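Local coordinates for hemin degrading factor (Pseudomonas aeruginosa, PDB 4MF9), which binds heme and degrades it, and probably takes part in heme trafficking within the bacterial cell, at residues A[59-64]-A[126-131]; A[139-144]-A[154-159]; A[70-75]-A[167-172]; A[45-50]-A[143-148]; A[19-24]-A[52-57]. All blocks are in the same frame, centred on the assembly; numbering follows the deposited sequence.

Contact 1. Residues A[59-64]-A[126-131]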
# COMPACT_ATOMS: atom_id res chain seq x y z
N ALA A 59 5.06 14.30 -19.01
CA ALA A 59 3.94 14.17 -18.07
C ALA A 59 2.85 15.21 -18.32
O ALA A 59 3.14 16.33 -18.77
CB ALA A 59 4.42 14.26 -16.63
N VAL A 60 1.61 14.85 -18.02
CA VAL A 60 0.47 15.76 -18.06
C VAL A 60 -0.19 15.76 -16.68
O VAL A 60 -0.40 14.69 -16.09
CB VAL A 60 -0.58 15.35 -19.14
CG1 VAL A 60 -1.83 16.23 -19.05
CG2 VAL A 60 0.02 15.39 -20.54
N ARG A 61 -0.48 16.93 -16.13
CA ARG A 61 -1.15 17.01 -14.86
C ARG A 61 -2.62 16.80 -15.08
O ARG A 61 -3.15 17.35 -15.99
CB ARG A 61 -0.85 18.29 -14.11
CG ARG A 61 -1.88 18.70 -13.09
CD ARG A 61 -1.49 18.32 -11.67
NE ARG A 61 -0.55 19.27 -11.16
CZ ARG A 61 -0.54 19.86 -9.96
NH1 ARG A 61 -1.47 19.70 -9.06
NH2 ARG A 61 0.42 20.70 -9.73
N LEU A 62 -3.24 15.93 -14.27
CA LEU A 62 -4.65 15.65 -14.43
C LEU A 62 -5.42 16.31 -13.29
O LEU A 62 -4.83 16.73 -12.29
CB LEU A 62 -4.91 14.14 -14.43
CG LEU A 62 -4.25 13.25 -15.49
CD1 LEU A 62 -4.72 11.81 -15.31
CD2 LEU A 62 -4.53 13.75 -16.92
N ARG A 63 -6.71 16.45 -13.42
CA ARG A 63 -7.49 16.96 -12.31
C ARG A 63 -7.64 15.89 -11.23
O ARG A 63 -7.80 14.79 -11.54
CB ARG A 63 -8.84 17.47 -12.74
CG ARG A 63 -8.83 18.41 -13.90
CD ARG A 63 -10.21 19.00 -14.06
NE ARG A 63 -11.24 18.00 -14.09
CZ ARG A 63 -11.53 17.29 -15.16
NH1 ARG A 63 -10.86 17.47 -16.25
NH2 ARG A 63 -12.44 16.38 -15.13
N PRO A 64 -7.61 16.31 -9.97
CA PRO A 64 -7.87 15.37 -8.86
C PRO A 64 -9.35 15.10 -8.70
O PRO A 64 -9.89 15.24 -7.61
CB PRO A 64 -7.34 16.12 -7.64
CG PRO A 64 -7.48 17.55 -8.00
CD PRO A 64 -7.17 17.62 -9.47
N ALA A 126 -2.27 15.35 -5.77
CA ALA A 126 -1.99 15.61 -7.18
C ALA A 126 -1.88 14.29 -7.92
O ALA A 126 -1.49 13.26 -7.34
CB ALA A 126 -0.73 16.42 -7.32
N VAL A 127 -2.22 14.33 -9.21
CA VAL A 127 -2.21 13.13 -10.05
C VAL A 127 -1.68 13.49 -11.44
O VAL A 127 -2.09 14.50 -12.04
CB VAL A 127 -3.61 12.51 -10.13
CG1 VAL A 127 -4.67 13.58 -10.40
CG2 VAL A 127 -3.66 11.43 -11.19
N PHE A 128 -0.76 12.67 -11.95
CA PHE A 128 -0.13 12.92 -13.25
C PHE A 128 -0.24 11.71 -14.15
O PHE A 128 -0.23 10.56 -13.69
CB PHE A 128 1.35 13.28 -13.07
CG PHE A 128 1.58 14.50 -12.22
CD1 PHE A 128 1.63 14.40 -10.84
CD2 PHE A 128 1.73 15.75 -12.81
CE1 PHE A 128 1.83 15.53 -10.06
CE2 PHE A 128 1.94 16.88 -12.05
CZ PHE A 128 1.99 16.77 -10.66
N ALA A 129 -0.36 11.96 -15.45
CA ALA A 129 -0.29 10.89 -16.43
C ALA A 129 1.06 11.03 -17.10
O ALA A 129 1.35 12.08 -17.69
CB ALA A 129 -1.41 11.05 -17.46
N ILE A 130 1.85 10.00 -16.99
CA ILE A 130 3.18 9.97 -17.53
C ILE A 130 3.25 9.09 -18.81
O ILE A 130 2.74 8.02 -18.84
CB ILE A 130 4.17 9.48 -16.47
CG1 ILE A 130 4.12 10.39 -15.25
CG2 ILE A 130 5.57 9.40 -17.00
CD1 ILE A 130 5.12 10.06 -14.18
N ALA A 131 3.88 9.58 -19.86
CA ALA A 131 4.12 8.76 -21.04
C ALA A 131 5.61 8.80 -21.35
O ALA A 131 6.08 9.66 -22.11
CB ALA A 131 3.30 9.27 -22.23
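Phe128 CZ lies over one face of the Arg61 guanidinium, 4.1 Å from Arg61 CZ, while Ala126 CB comes up obliquely to within 3.8 Å of Arg61 NH1. The guanidinium and the phenyl ring are 52° apart in plane, which rules out a flat stack. The nearest nitrogen to the ring is Arg61 NE, 3.6 Å from Phe128 CE2, and Arg61 CB and CD also lean on that ring carbon. Arg61 CG is anti to the backbone N (chi1 157°); the chain then bends at chi2 and chi3, and CD and NE lie against the ring. Beyond it, Phe128 packs on Val51 and Ala52 of helix 47-52. Within the first HemS/ChuX domain, strand 59-62, outermost in its sheet within this chain, is antiparallel to strand 124-133: the N-to-C directions of 59-62 and 126-131 are 149° apart. Val60 and Ala129 form a hydrogen-bonded pair, each N donating to the other's O at 2.8 Å, flanked by the non-hydrogen-bonded pairs Ala59-Ile130 and Arg61-Phe128. Farther along, Leu62 N gives a bond of 2.9 Å to Val127 O. Val60, Leu62, Val127 and Ala129 occupy the other side of the sheet. There Leu62 CD1 rests 4.0 Å from Ala129 CB, and Val127 CG1 comes within 3.5 Å of Arg63 O, beside the following backbone. Helix 166-173 packs on this side, its Val170 touching both Val60 and Ala129. Away from strand 124-133, Arg61 makes backbone bonds with Ala175 and Arg63 with Leu173, while Gln178 OE1 accepts from Arg61 N.

Contact 2. Residues A[139-144]-A[154-159]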
# COMPACT_ATOMS: atom_id res chain seq x y z
N GLN A 139 6.31 4.04 -21.89
CA GLN A 139 5.79 3.45 -20.66
C GLN A 139 4.84 4.47 -20.04
O GLN A 139 5.24 5.56 -19.76
CB GLN A 139 6.93 3.11 -19.72
CG GLN A 139 6.59 2.31 -18.48
CD GLN A 139 7.81 2.03 -17.64
OE1 GLN A 139 8.06 2.66 -16.62
NE2 GLN A 139 8.61 1.08 -18.09
N ARG A 140 3.58 4.08 -19.92
CA ARG A 140 2.52 4.98 -19.49
C ARG A 140 2.07 4.63 -18.08
O ARG A 140 1.97 3.46 -17.71
CB ARG A 140 1.34 4.91 -20.46
CG ARG A 140 1.76 5.21 -21.90
CD ARG A 140 0.63 5.02 -22.88
NE ARG A 140 1.01 5.50 -24.21
CZ ARG A 140 1.59 4.75 -25.14
NH1 ARG A 140 1.87 3.48 -24.89
NH2 ARG A 140 1.90 5.27 -26.32
N SER A 141 1.87 5.64 -17.28
CA SER A 141 1.41 5.42 -15.92
C SER A 141 0.59 6.58 -15.40
O SER A 141 0.81 7.68 -15.82
CB SER A 141 2.55 5.14 -14.97
OG SER A 141 3.40 6.18 -14.79
N ILE A 142 -0.32 6.28 -14.48
CA ILE A 142 -1.03 7.30 -13.70
C ILE A 142 -0.44 7.31 -12.30
O ILE A 142 -0.36 6.30 -11.72
CB ILE A 142 -2.54 7.02 -13.64
CG1 ILE A 142 -3.14 6.96 -15.05
CG2 ILE A 142 -3.24 7.99 -12.75
CD1 ILE A 142 -2.95 8.22 -15.80
N GLN A 143 0.04 8.44 -11.82
CA GLN A 143 0.70 8.45 -10.54
C GLN A 143 0.11 9.50 -9.59
O GLN A 143 0.01 10.63 -9.93
CB GLN A 143 2.22 8.60 -10.65
CG GLN A 143 2.90 7.68 -11.65
CD GLN A 143 4.43 7.61 -11.54
OE1 GLN A 143 5.04 8.24 -10.77
NE2 GLN A 143 4.99 6.77 -12.33
N VAL A 144 -0.23 9.08 -8.39
CA VAL A 144 -0.91 9.94 -7.42
C VAL A 144 0.01 10.26 -6.25
O VAL A 144 0.72 9.37 -5.75
CB VAL A 144 -2.20 9.26 -6.89
CG1 VAL A 144 -2.88 10.13 -5.84
CG2 VAL A 144 -3.16 8.99 -8.05
N LYS A 154 0.07 4.06 -7.79
CA LYS A 154 0.38 4.22 -9.22
C LYS A 154 -0.28 3.10 -9.99
O LYS A 154 -0.38 1.98 -9.49
CB LYS A 154 1.89 4.16 -9.48
CG LYS A 154 2.67 5.28 -8.86
CD LYS A 154 4.16 4.95 -8.80
CE LYS A 154 4.95 6.15 -8.34
NZ LYS A 154 6.37 5.81 -8.09
N VAL A 155 -0.73 3.39 -11.22
CA VAL A 155 -1.20 2.33 -12.09
C VAL A 155 -0.48 2.38 -13.43
O VAL A 155 -0.42 3.42 -14.10
CB VAL A 155 -2.76 2.21 -12.17
CG1 VAL A 155 -3.46 3.06 -11.10
CG2 VAL A 155 -3.30 2.48 -13.53
N PHE A 156 0.11 1.24 -13.79
CA PHE A 156 0.95 1.16 -14.96
C PHE A 156 0.25 0.40 -16.07
O PHE A 156 -0.33 -0.65 -15.84
CB PHE A 156 2.27 0.46 -14.60
CG PHE A 156 3.26 1.35 -13.92
CD1 PHE A 156 3.18 1.58 -12.55
CD2 PHE A 156 4.27 1.97 -14.64
CE1 PHE A 156 4.09 2.42 -11.91
CE2 PHE A 156 5.19 2.80 -14.01
CZ PHE A 156 5.10 3.02 -12.64
N LEU A 157 0.29 0.95 -17.28
CA LEU A 157 -0.17 0.19 -18.43
C LEU A 157 0.83 -0.95 -18.70
O LEU A 157 2.04 -0.79 -18.55
CB LEU A 157 -0.35 1.08 -19.66
CG LEU A 157 -1.71 1.74 -19.84
CD1 LEU A 157 -1.94 2.89 -18.85
CD2 LEU A 157 -1.86 2.22 -21.28
N ALA A 158 0.34 -2.09 -19.09
CA ALA A 158 1.22 -3.18 -19.39
C ALA A 158 0.95 -3.78 -20.76
O ALA A 158 0.30 -3.18 -21.55
CB ALA A 158 1.18 -4.20 -18.31
N GLU A 159 1.45 -4.94 -20.96
CA GLU A 159 1.52 -5.61 -22.24
C GLU A 159 0.13 -5.68 -22.83
O GLU A 159 -0.04 -5.53 -24.01
CB GLU A 159 1.96 -7.02 -21.89
CG GLU A 159 3.35 -7.14 -21.32
CD GLU A 159 3.50 -7.03 -19.80
OE1 GLU A 159 4.65 -6.89 -19.39
OE2 GLU A 159 2.54 -7.06 -19.02
O HOH W 1 3.50 1.14 -20.60
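Lys154 crosses Gln143, its partner in a non-hydrogen-bonded pair. Lys154 CB starts 3.8 Å from Ile142 O. Chi1 of -64° sets Lys154 CG anti to the carbonyl carbon, 3.7 Å from Gln143 CG; the chain, extended beyond it, brings CD to 3.8 Å from Gln143 CD. Lys154 CE comes closest, 3.2 Å from Gln143 OE1, and NZ passes on to a salt bridge with Glu47. At the other end of this amide, Gln143 NE2 donates to Ser141 OG at 3.0 Å, the hydroxyl lying 22° out of the amide plane. Ser141 CB in turn sits over one face of the Phe156 ring, 3.8 Å from its centroid, a CH-pi contact displaced toward the rim. Beneath these side chains Ile142 and Val155 exchange both backbone bonds, with Ile142 N 2.9 Å from Val155 O, and Leu157 N donates to Arg140 O. A water accepts from Arg140 N and donates to Leu157 O, bridging the two backbones beside the Leu157-Arg140 bond. This is the beta hairpin of strands 138-146 and 151-157. Since CE adjoins the ammonium group, its hydrogens are probably polarised toward Gln143 OE1, while the NE2 bond helps to fix which end of the amide faces the lysine.

Contact 3. Residues A[70-75]-A[167-172]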
# COMPACT_ATOMS: atom_id res chain seq x y z
N LEU A 70 -11.02 7.46 -11.31
CA LEU A 70 -10.95 6.06 -10.86
C LEU A 70 -11.77 5.06 -11.70
O LEU A 70 -11.23 4.04 -12.10
CB LEU A 70 -11.28 5.94 -9.37
CG LEU A 70 -10.31 6.67 -8.44
CD1 LEU A 70 -10.86 6.73 -7.01
CD2 LEU A 70 -8.94 6.02 -8.47
N PRO A 71 -13.06 5.35 -11.97
CA PRO A 71 -13.78 4.42 -12.85
C PRO A 71 -13.17 4.37 -14.24
O PRO A 71 -13.13 3.30 -14.86
CB PRO A 71 -15.19 5.02 -12.93
CG PRO A 71 -15.31 5.88 -11.74
CD PRO A 71 -13.93 6.42 -11.48
N ALA A 72 -12.70 5.52 -14.73
CA ALA A 72 -12.12 5.61 -16.08
C ALA A 72 -10.90 4.71 -16.27
O ALA A 72 -10.64 4.24 -17.38
CB ALA A 72 -11.78 7.05 -16.42
N LEU A 73 -10.18 4.43 -15.22
CA LEU A 73 -9.03 3.59 -15.36
C LEU A 73 -9.43 2.22 -15.84
O LEU A 73 -8.64 1.52 -16.33
CB LEU A 73 -8.25 3.49 -14.08
CG LEU A 73 -7.60 4.75 -13.58
CD1 LEU A 73 -6.90 4.63 -12.23
CD2 LEU A 73 -6.70 5.38 -14.57
N GLY A 74 -10.68 1.88 -15.62
CA GLY A 74 -11.20 0.62 -16.12
C GLY A 74 -11.20 0.53 -17.63
O GLY A 74 -11.26 -0.56 -18.20
N GLU A 75 -11.12 1.67 -18.29
CA GLU A 75 -11.10 1.76 -19.73
C GLU A 75 -9.80 1.16 -20.28
O GLU A 75 -9.71 0.82 -21.39
CB GLU A 75 -11.32 3.22 -20.15
CG GLU A 75 -12.75 3.74 -19.94
CD GLU A 75 -12.92 5.27 -19.89
OE1 GLU A 75 -12.00 6.02 -20.18
OE2 GLU A 75 -14.01 5.74 -19.52
N GLU A 167 -5.04 8.16 -24.63
CA GLU A 167 -5.12 9.56 -24.94
C GLU A 167 -6.44 10.24 -24.65
O GLU A 167 -6.46 11.29 -24.10
CB GLU A 167 -4.62 9.86 -26.32
CG GLU A 167 -3.76 11.11 -26.37
CD GLU A 167 -2.45 11.02 -25.62
OE1 GLU A 167 -2.27 11.75 -24.63
OE2 GLU A 167 -1.58 10.23 -26.04
N PRO A 168 -7.53 9.60 -24.97
CA PRO A 168 -8.82 10.20 -24.62
C PRO A 168 -9.01 10.34 -23.11
O PRO A 168 -9.63 11.31 -22.66
CB PRO A 168 -9.83 9.19 -25.16
CG PRO A 168 -9.13 8.54 -26.29
CD PRO A 168 -7.70 8.42 -25.83
N LEU A 169 -8.49 9.40 -22.36
CA LEU A 169 -8.54 9.53 -20.93
C LEU A 169 -7.77 10.71 -20.42
O LEU A 169 -8.28 11.48 -19.67
CB LEU A 169 -7.97 8.27 -20.31
CG LEU A 169 -8.36 7.89 -18.92
CD1 LEU A 169 -7.83 6.49 -18.74
CD2 LEU A 169 -7.60 8.81 -18.05
N VAL A 170 -6.56 10.85 -20.90
CA VAL A 170 -5.72 11.98 -20.51
C VAL A 170 -6.37 13.34 -20.85
O VAL A 170 -6.45 14.23 -19.99
CB VAL A 170 -4.30 11.86 -21.11
CG1 VAL A 170 -3.55 13.17 -20.96
CG2 VAL A 170 -3.53 10.73 -20.44
N GLU A 171 -6.88 13.47 -22.05
CA GLU A 171 -7.47 14.74 -22.50
C GLU A 171 -8.68 15.14 -21.69
O GLU A 171 -8.83 16.25 -21.37
CB GLU A 171 -7.76 14.78 -24.02
CG GLU A 171 -8.89 15.70 -24.47
CD GLU A 171 -8.50 17.17 -24.50
OE1 GLU A 171 -9.38 18.00 -24.77
OE2 GLU A 171 -7.32 17.48 -24.32
N ARG A 172 -9.52 14.18 -21.38
CA ARG A 172 -10.73 14.39 -20.60
C ARG A 172 -10.45 14.84 -19.17
O ARG A 172 -11.18 15.67 -18.60
CB ARG A 172 -11.54 13.09 -20.59
CG ARG A 172 -12.72 13.07 -19.63
CD ARG A 172 -13.58 11.85 -19.91
NE ARG A 172 -12.77 10.73 -20.39
CZ ARG A 172 -13.27 9.56 -20.78
NH1 ARG A 172 -14.58 9.36 -20.76
NH2 ARG A 172 -12.46 8.60 -21.21
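Glu75 and Arg172 meet tip to tip in a salt bridge, Glu75 OE1 lying 2.8 Å from Arg172 NH2, with carboxylate and guanidinium planes 24° apart. Inward of this pair, Leu169 points at the turn of helix 66-72. Its CD1 is 3.8 Å from Ala72 O, its CG is 4.3 Å from Ala72 CB, and the same CD1 reaches Leu73 CD2 at 4.5 Å. In the next shell Glu75 N donates to Ala72 O at 2.8 Å, a bond of the 3-10 turn that carries Glu75 round toward the partner helix. Chi1 of 170° puts Arg172 CG anti to the backbone N, and the chain bends at chi3 before the guanidinium meets Glu75; Arg172 O accepts from Arg63 NH1. Leu73 packs on Ile142 and Val155, and Val170 on Ala129, so helix 66-72 with its following turn and helix 166-173 both pack on the sheet face bearing those three residues. The polar part is single-pronged: Glu75 OE2 is 3.7 Å from Arg172 NH2 and 3.9 Å from Arg172 NH1, so only the OE1-NH2 pair is close. With both charged residues exposed, solvent probably weakens their attraction, leaving Leu169, Ala72 and Leu73 as the buried part of the join.

Contact 4. Residues A[45-50]-A[143-148]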
# COMPACT_ATOMS: atom_id res chain seq x y z
N VAL A 45 14.07 16.65 -2.73
CA VAL A 45 12.67 17.02 -2.97
C VAL A 45 11.74 15.82 -2.82
O VAL A 45 12.19 14.68 -2.70
CB VAL A 45 12.46 17.63 -4.38
CG1 VAL A 45 13.27 18.91 -4.55
CG2 VAL A 45 12.81 16.62 -5.47
N SER A 46 10.43 16.08 -2.85
CA SER A 46 9.47 14.99 -2.85
C SER A 46 9.36 14.39 -4.25
O SER A 46 9.69 15.05 -5.25
CB SER A 46 8.10 15.48 -2.40
OG SER A 46 7.52 16.33 -3.36
N GLU A 47 8.93 13.13 -4.33
CA GLU A 47 8.70 12.48 -5.62
C GLU A 47 7.65 13.25 -6.42
O GLU A 47 7.75 13.34 -7.65
CB GLU A 47 8.26 11.02 -5.43
CG GLU A 47 8.20 10.22 -6.73
CD GLU A 47 7.89 8.74 -6.51
OE1 GLU A 47 7.73 8.33 -5.33
OE2 GLU A 47 7.83 7.99 -7.51
N GLY A 48 6.65 13.80 -5.73
CA GLY A 48 5.61 14.58 -6.38
C GLY A 48 6.15 15.79 -7.13
O GLY A 48 5.73 16.06 -8.26
N GLU A 49 7.07 16.48 -6.51
CA GLU A 49 7.75 17.61 -7.10
C GLU A 49 8.56 17.19 -8.31
O GLU A 49 8.51 17.82 -9.31
CB GLU A 49 8.64 18.23 -6.09
CG GLU A 49 7.94 19.08 -5.09
CD GLU A 49 8.85 19.48 -3.95
OE1 GLU A 49 9.02 18.70 -2.99
OE2 GLU A 49 9.43 20.56 -4.08
N LEU A 50 9.23 16.07 -8.17
CA LEU A 50 10.06 15.52 -9.24
C LEU A 50 9.21 15.21 -10.46
O LEU A 50 9.55 15.60 -11.58
CB LEU A 50 10.78 14.24 -8.77
CG LEU A 50 12.24 14.01 -9.19
CD1 LEU A 50 12.68 12.58 -8.93
CD2 LEU A 50 12.46 14.34 -10.64
N GLN A 143 0.04 8.44 -11.82
CA GLN A 143 0.70 8.45 -10.54
C GLN A 143 0.11 9.50 -9.59
O GLN A 143 0.01 10.63 -9.93
CB GLN A 143 2.22 8.60 -10.65
CG GLN A 143 2.90 7.68 -11.65
CD GLN A 143 4.43 7.61 -11.54
OE1 GLN A 143 5.04 8.24 -10.77
NE2 GLN A 143 4.99 6.77 -12.33
N VAL A 144 -0.23 9.08 -8.39
CA VAL A 144 -0.91 9.94 -7.42
C VAL A 144 0.01 10.26 -6.25
O VAL A 144 0.72 9.37 -5.75
CB VAL A 144 -2.20 9.26 -6.89
CG1 VAL A 144 -2.88 10.13 -5.84
CG2 VAL A 144 -3.16 8.99 -8.05
N PHE A 145 -0.03 11.51 -5.79
CA PHE A 145 0.81 11.96 -4.68
C PHE A 145 0.02 12.68 -3.58
O PHE A 145 -1.02 13.30 -3.85
CB PHE A 145 1.94 12.85 -5.22
CG PHE A 145 2.80 12.14 -6.22
CD1 PHE A 145 3.89 11.38 -5.81
CD2 PHE A 145 2.49 12.19 -7.58
CE1 PHE A 145 4.67 10.70 -6.73
CE2 PHE A 145 3.27 11.51 -8.51
CZ PHE A 145 4.36 10.76 -8.08
N ASP A 146 0.50 12.58 -2.34
CA ASP A 146 -0.22 13.13 -1.18
C ASP A 146 0.16 14.58 -0.87
O ASP A 146 0.92 15.20 -1.61
CB ASP A 146 -0.10 12.22 0.07
CG ASP A 146 1.31 12.13 0.63
OD1 ASP A 146 2.14 13.04 0.40
OD2 ASP A 146 1.61 11.14 1.35
N GLN A 147 -0.32 15.10 0.24
CA GLN A 147 -0.09 16.47 0.59
C GLN A 147 1.37 16.81 0.76
O GLN A 147 1.73 17.97 0.71
CB GLN A 147 -0.85 16.81 1.83
CG GLN A 147 -1.78 17.93 1.59
CD GLN A 147 -2.80 17.54 0.65
OE1 GLN A 147 -3.07 18.25 -0.25
NE2 GLN A 147 -3.36 16.39 0.85
N GLN A 148 2.20 15.82 1.02
CA GLN A 148 3.64 16.03 1.21
C GLN A 148 4.46 15.68 -0.03
O GLN A 148 5.69 15.73 -0.01
CB GLN A 148 4.14 15.25 2.43
CG GLN A 148 3.63 15.79 3.78
CD GLN A 148 2.16 15.52 4.01
OE1 GLN A 148 1.35 16.44 4.11
NE2 GLN A 148 1.81 14.24 4.11
O HOH W 2 7.57 8.69 -10.17
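Aromatic packing joins Gly48 and Phe145: Gly48 CA stands over one face of the ring, 3.8 Å from the centroid and 18° off the normal, a CH-pi contact offset toward the rim. No side chain stands between helix backbone and ring at this point. Phe145 CG, set anti to the carbonyl carbon (chi1 -58°), is among the ring atoms nearest Gly48 CA, while the ring carbon CE1 meets Glu47 CG at 3.6 Å. The Glu47 side chain crosses that of Phe145 at about a right angle, with its CD in the ring plane at the edge.

A water supplies the polar link across the contact, donating to Glu47 OE2 at 2.8 Å and to Gln143 OE1 at 2.6 Å; NE2 of that amide is bonded to Ser141 OG. Glu47 OE2 also forms a salt bridge with Lys154, so this oxygen of a buried residue has both a water and a charged partner.

Local side-chain to backbone bonds shape both segments. Glu49 OE1 accepts from Ser46 N at 3.0 Å, above the carboxylate plane, and from Ser46 OG at 2.8 Å through its anti lone pair. Glu49 N returns a bond of 3.2 Å to Ser46 OG. Ser46 CB meanwhile touches Gln148 O at 3.4 Å, and Gln148 N is drawn back to Asp146 OD1 in an Asx turn; Asp146 OD1 also accepts from Val150 N. A backbone hydrogen bond links Gly48 and Gly149. The exchange between Ser46 and Glu49 is the classical capping box, with Ser46 as N-cap of helix 47-52, set here against the hairpin turn of strands 138-146 and 151-157.

Contact 5. Residues A[19-24]-A[52-57]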
# COMPACT_ATOMS: atom_id res chain seq x y z
N GLU A 19 15.23 23.31 -13.70
CA GLU A 19 16.47 23.02 -13.02
C GLU A 19 16.42 21.64 -12.35
O GLU A 19 17.41 20.92 -12.32
CB GLU A 19 16.77 24.03 -11.94
CG GLU A 19 17.30 25.37 -12.39
CD GLU A 19 16.92 26.48 -11.41
OE1 GLU A 19 17.14 26.36 -10.22
OE2 GLU A 19 16.38 27.47 -11.84
N LEU A 20 15.28 21.33 -11.78
CA LEU A 20 15.10 20.06 -11.08
C LEU A 20 15.12 18.91 -12.08
O LEU A 20 15.82 17.92 -11.87
CB LEU A 20 13.80 20.04 -10.27
CG LEU A 20 13.56 18.73 -9.51
CD1 LEU A 20 14.79 18.33 -8.70
CD2 LEU A 20 12.32 18.83 -8.64
N TYR A 21 14.37 19.06 -13.16
CA TYR A 21 14.33 18.03 -14.20
C TYR A 21 15.74 17.70 -14.70
O TYR A 21 16.10 16.52 -14.80
CB TYR A 21 13.42 18.41 -15.38
CG TYR A 21 13.38 17.33 -16.44
CD1 TYR A 21 12.60 16.19 -16.26
CD2 TYR A 21 14.15 17.42 -17.59
CE1 TYR A 21 12.56 15.19 -17.21
CE2 TYR A 21 14.12 16.42 -18.55
CZ TYR A 21 13.33 15.30 -18.36
OH TYR A 21 13.32 14.29 -19.31
N ARG A 22 16.51 18.73 -14.97
CA ARG A 22 17.88 18.61 -15.44
C ARG A 22 18.79 17.94 -14.44
O ARG A 22 19.59 17.13 -14.79
CB ARG A 22 18.44 19.95 -15.91
CG ARG A 22 19.92 19.94 -16.33
CD ARG A 22 20.34 18.77 -17.21
NE ARG A 22 21.78 18.72 -17.52
CZ ARG A 22 22.41 19.48 -18.41
NH1 ARG A 22 21.77 20.39 -19.11
NH2 ARG A 22 23.71 19.34 -18.60
N ALA A 23 18.65 18.32 -13.20
CA ALA A 23 19.42 17.75 -12.10
C ALA A 23 19.13 16.26 -11.95
O ALA A 23 20.03 15.46 -11.68
CB ALA A 23 19.09 18.48 -10.80
N TRP A 24 17.88 15.90 -12.12
CA TRP A 24 17.47 14.53 -12.06
C TRP A 24 18.02 13.67 -13.19
O TRP A 24 18.56 12.64 -12.94
CB TRP A 24 15.96 14.44 -12.05
CG TRP A 24 15.40 13.02 -12.15
CD1 TRP A 24 15.84 11.93 -11.53
CD2 TRP A 24 14.29 12.62 -12.90
NE1 TRP A 24 15.07 10.86 -11.81
CE2 TRP A 24 14.11 11.25 -12.68
CE3 TRP A 24 13.46 13.28 -13.80
CZ2 TRP A 24 13.14 10.54 -13.32
CZ3 TRP A 24 12.48 12.57 -14.40
CH2 TRP A 24 12.33 11.22 -14.18
N ALA A 52 6.23 16.49 -11.15
CA ALA A 52 5.73 17.75 -11.69
C ALA A 52 6.79 18.47 -12.53
O ALA A 52 6.46 19.23 -13.43
CB ALA A 52 5.23 18.65 -10.58
N SER A 53 8.07 18.23 -12.25
CA SER A 53 9.11 18.84 -13.08
C SER A 53 9.10 18.25 -14.50
O SER A 53 9.75 18.78 -15.41
CB SER A 53 10.50 18.66 -12.45
OG SER A 53 11.03 17.39 -12.77
N ARG A 54 8.41 17.13 -14.67
CA ARG A 54 8.21 16.45 -15.94
C ARG A 54 7.11 17.02 -16.84
O ARG A 54 7.02 16.68 -17.97
CB ARG A 54 7.96 14.95 -15.71
CG ARG A 54 9.08 14.20 -15.00
CD ARG A 54 8.82 12.73 -14.79
NE ARG A 54 8.75 12.00 -16.03
CZ ARG A 54 9.02 10.72 -16.13
NH1 ARG A 54 9.32 10.04 -15.04
NH2 ARG A 54 9.02 10.11 -17.28
N VAL A 55 6.24 17.84 -16.29
CA VAL A 55 5.08 18.30 -17.03
C VAL A 55 5.51 19.16 -18.22
O VAL A 55 6.36 20.04 -18.08
CB VAL A 55 4.09 19.06 -16.14
CG1 VAL A 55 2.94 19.61 -16.96
CG2 VAL A 55 3.57 18.15 -15.05
N GLY A 56 4.94 18.89 -19.39
CA GLY A 56 5.34 19.59 -20.60
C GLY A 56 6.50 18.89 -21.28
O GLY A 56 6.86 19.23 -22.40
N ILE A 57 7.09 17.91 -20.61
CA ILE A 57 8.08 17.08 -21.22
C ILE A 57 7.57 15.69 -21.58
O ILE A 57 7.40 15.40 -22.74
CB ILE A 57 9.33 17.01 -20.36
CG1 ILE A 57 9.93 18.37 -20.21
CG2 ILE A 57 10.37 16.06 -20.90
CD1 ILE A 57 10.92 18.46 -19.11
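Arg54 NH2 is gripped by two carboxylates, Asp58 and Glu132, and the same guanidinium brings NH1 to within 3.3 Å of Trp24 CH2. The approach is to the edge of the indole, near its plane, with ring and guanidinium planes 50° apart, so it is not a stack over the face. Arg54 CD lies 3.7 Å from Trp24 CZ3, adding an apolar part to the contact. Tyr21 works differently. Ile57 CD1 sits over the centre of its ring, 3.7 Å from the centroid and 9° off the normal, a clear CH-pi contact, while Ile57 CG2 lies 3.8 Å from Tyr21 OH. Arg54 CG meets that ring at its edge. Chi1 of -179° sets Tyr21 CG anti to the backbone N, within 3.8 Å of Ile57 CD1. Ser53 OG is 3.7 Å from Tyr21 CB and is hydrogen-bonded to Leu50 O. A type I turn from Ala52 to Val55, closed by Val55 N to Ala52 O at 3.2 Å, sets Ser53 and Arg54 against the helix. Helix 17-30 thus lies against the connection between helix 47-52 and strand 59-62, with Leu20 also reaching Leu43 and Val45, while Ala52 and Val55 of the turn pack on Phe128 of strand 124-133.

Overall arrangement
Contacts 1 and 2 belong to one antiparallel sheet and are built on backbone hydrogen bonds; the neighbouring strands 124-133 and 138-146 join them. Contact 1 is mostly buried, contact 2 only partly. Contacts 3, 4 and 5 have no hydrogen bond directly between their segments. Contact 3 sets helix 66-72 and its 3-10 turn against helix 166-173 on the sheet face bearing Ile142 and Val155, with a surface salt bridge. Contact 4 meets the sheet on the face bearing Gln143, shares that residue with contact 2, and ties to it through Glu47 and Lys154. Contact 5, farther out, bears on contact 4 through Trp24 and Leu50 and on contact 1 through Phe128 against Ala52 and Val55.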